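Local coordinates for RND efflux system, outer membrane lipoprotein, NodT family (Burkholderia mallei, PDB 6U94) that probably serves as the outer-membrane channel component of an efflux system, at residues R385-Y388 / E389-V392. Residues are numbered along the deposited sequence; the frame is centred on the assembly and turned at random.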
ATOM      1  N   ARG A 385       3.442  -7.255  -4.086  1.00 58.19           N
ATOM      2  CA  ARG A 385       2.803  -6.715  -5.279  1.00 54.46           C
ATOM      3  C   ARG A 385       2.578  -7.799  -6.320  1.00 52.99           C
ATOM      4  O   ARG A 385       1.513  -7.853  -6.947  1.00 57.90           O
ATOM      5  CB  ARG A 385       3.640  -5.589  -5.877  1.00 50.42           C
ATOM      6  CG  ARG A 385       2.868  -4.815  -6.930  1.00 55.43           C
ATOM      7  CD  ARG A 385       3.747  -4.321  -8.053  1.00 59.46           C
ATOM      8  NE  ARG A 385       2.933  -3.756  -9.123  1.00 63.54           N
ATOM      9  CZ  ARG A 385       3.400  -2.966 -10.083  1.00 70.68           C
ATOM     10  NH1 ARG A 385       4.684  -2.634 -10.106  1.00 72.76           N
ATOM     11  NH2 ARG A 385       2.580  -2.503 -11.016  1.00 72.40           N
ATOM     12  N   ALA A 386       3.579  -8.660  -6.534  1.00 51.07           N
ATOM     13  CA  ALA A 386       3.435  -9.742  -7.500  1.00 56.60           C
ATOM     14  C   ALA A 386       2.292 -10.674  -7.122  1.00 59.48           C
ATOM     15  O   ALA A 386       1.602 -11.202  -8.001  1.00 64.10           O
ATOM     16  CB  ALA A 386       4.747 -10.521  -7.614  1.00 56.94           C
ATOM     17  N   THR A 387       2.072 -10.881  -5.821  1.00 58.34           N
ATOM     18  CA  THR A 387       0.933 -11.678  -5.377  1.00 60.94           C
ATOM     19  C   THR A 387      -0.386 -10.988  -5.709  1.00 63.97           C
ATOM     20  O   THR A 387      -1.325 -11.630  -6.197  1.00 65.97           O
ATOM     21  CB  THR A 387       1.033 -11.943  -3.874  1.00 58.62           C
ATOM     22  OG1 THR A 387       2.160 -12.786  -3.613  1.00 60.93           O
ATOM     23  CG2 THR A 387      -0.231 -12.622  -3.364  1.00 57.41           C
ATOM     24  N   TYR A 388      -0.466  -9.678  -5.470  1.00 59.97           N
ATOM     25  CA  TYR A 388      -1.709  -8.956  -5.718  1.00 59.54           C
ATOM     26  C   TYR A 388      -2.040  -8.902  -7.206  1.00 57.37           C
ATOM     27  O   TYR A 388      -3.210  -9.012  -7.587  1.00 53.70           O
ATOM     28  CB  TYR A 388      -1.623  -7.549  -5.135  1.00 59.58           C
ATOM     29  CG  TYR A 388      -1.615  -7.522  -3.625  1.00 62.50           C
ATOM     30  CD1 TYR A 388      -2.477  -8.329  -2.894  1.00 62.80           C
ATOM     31  CD2 TYR A 388      -0.737  -6.701  -2.929  1.00 58.26           C
ATOM     32  CE1 TYR A 388      -2.472  -8.311  -1.509  1.00 66.94           C
ATOM     33  CE2 TYR A 388      -0.725  -6.677  -1.544  1.00 58.96           C
ATOM     34  CZ  TYR A 388      -1.594  -7.481  -0.839  1.00 63.19           C
ATOM     35  OH  TYR A 388      -1.583  -7.460   0.538  1.00 65.95           O
ATOM     36  N   GLU A 389      -1.028  -8.718  -8.061  1.00 55.04           N
ATOM     37  CA  GLU A 389      -1.278  -8.710  -9.497  1.00 60.32           C
ATOM     38  C   GLU A 389      -1.704 -10.087  -9.982  1.00 62.85           C
ATOM     39  O   GLU A 389      -2.484 -10.193 -10.936  1.00 64.74           O
ATOM     40  CB  GLU A 389      -0.034  -8.232 -10.250  1.00 68.40           C
ATOM     41  CG  GLU A 389       0.514  -6.881  -9.790  1.00 76.94           C
ATOM     42  CD  GLU A 389      -0.271  -5.693 -10.323  1.00 83.08           C
ATOM     43  OE1 GLU A 389       0.177  -4.546 -10.104  1.00 83.32           O
ATOM     44  OE2 GLU A 389      -1.327  -5.899 -10.960  1.00 83.67           O
ATOM     45  N   ARG A 390      -1.207 -11.146  -9.338  1.00 62.85           N
ATOM     46  CA  ARG A 390      -1.678 -12.492  -9.639  1.00 71.70           C
ATOM     47  C   ARG A 390      -3.142 -12.656  -9.252  1.00 70.27           C
ATOM     48  O   ARG A 390      -3.934 -13.225 -10.012  1.00 66.91           O
ATOM     49  CB  ARG A 390      -0.816 -13.524  -8.910  1.00 76.16           C
ATOM     50  CG  ARG A 390       0.079 -14.356  -9.809  1.00 80.41           C
ATOM     51  CD  ARG A 390       1.334 -14.776  -9.064  1.00 84.64           C
ATOM     52  NE  ARG A 390       1.030 -15.304  -7.738  1.00 88.51           N
ATOM     53  CZ  ARG A 390       1.862 -15.245  -6.703  1.00 90.13           C
ATOM     54  NH1 ARG A 390       3.052 -14.672  -6.838  1.00 79.84           N
ATOM     55  NH2 ARG A 390       1.502 -15.749  -5.531  1.00 95.26           N
ATOM     56  N   GLU A 391      -3.520 -12.151  -8.075  1.00 67.32           N
ATOM     57  CA  GLU A 391      -4.901 -12.275  -7.621  1.00 68.78           C
ATOM     58  C   GLU A 391      -5.856 -11.484  -8.505  1.00 70.23           C
ATOM     59  O   GLU A 391      -6.999 -11.906  -8.724  1.00 72.96           O
ATOM     60  CB  GLU A 391      -5.020 -11.822  -6.169  1.00 70.41           C
ATOM     61  CG  GLU A 391      -4.763 -12.929  -5.162  1.00 81.11           C
ATOM     62  CD  GLU A 391      -5.747 -14.078  -5.304  1.00 92.28           C
ATOM     63  OE1 GLU A 391      -6.937 -13.816  -5.588  1.00 96.53           O
ATOM     64  OE2 GLU A 391      -5.332 -15.244  -5.133  1.00 96.95           O
ATOM     65  N   VAL A 392      -5.411 -10.333  -9.013  1.00 61.13           N
ATOM     66  CA  VAL A 392      -6.250  -9.544  -9.911  1.00 59.02           C
ATOM     67  C   VAL A 392      -6.580 -10.341 -11.171  1.00 61.05           C
ATOM     68  O   VAL A 392      -7.742 -10.423 -11.590  1.00 59.77           O
ATOM     69  CB  VAL A 392      -5.561  -8.211 -10.253  1.00 55.42           C
ATOM     70  CG1 VAL A 392      -6.293  -7.503 -11.377  1.00 54.16           C
ATOM     71  CG2 VAL A 392      -5.491  -7.316  -9.022  1.00 45.94           C
TER
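Arg385 and Glu389, one helical turn apart, are joined by an i to i+4 salt bridge in which two guanidinium nitrogens converge on one carboxylate oxygen. The main bond runs from Arg385 NE to Glu389 OE1 at 3.0 Å, with an N-H...O angle of 153°, and uses the anti lone pair of that oxygen. Arg385 NH2 reaches the same OE1 at 3.3 Å, less straight and from above the carboxylate plane. Since OE1 lies close to the guanidinium plane at its NE edge, the grip is side-on; the two flat groups are nevertheless turned 52° apart, which rules out a coplanar two-oxygen pairing. In Glu389 a chi1 of -54°, with CG anti to the carbonyl carbon, puts CG 3.2 Å from Arg385 O, and the bend at chi2 then swings the carboxylate to the NE edge of the guanidinium.

On another side of the helix Arg390 folds back over the preceding turn. Its chain bends at chi3, and one guanidinium face settles over Thr387 CA, 3.9 Å above the plane. Thr387 OG1 lies 3.6 Å from Arg390 NH2, so this is a packing contact; the hydroxyl has a weak hydrogen bond to Ala383 O.

Beneath both pairs, successive i to i+4 backbone bonds set the spacing: Glu389 N to Arg385 O at 2.9 Å, then Arg390 to Ala386, Glu391 to Thr387 and Val392 to Tyr388. Val392 CG2 packs 3.2 Å from Tyr388 O.

Farther out, Arg385 NH1 forms a salt bridge with Glu269, so the guanidinium links two acidic residues; that may help offset the nearby positive charge of Arg448. This surface turn belongs to the long helix 362-415, whose Arg385, Glu391 and Val392 touch Ser447, Tyr440 and Leu437 among the residues of helix 421-454.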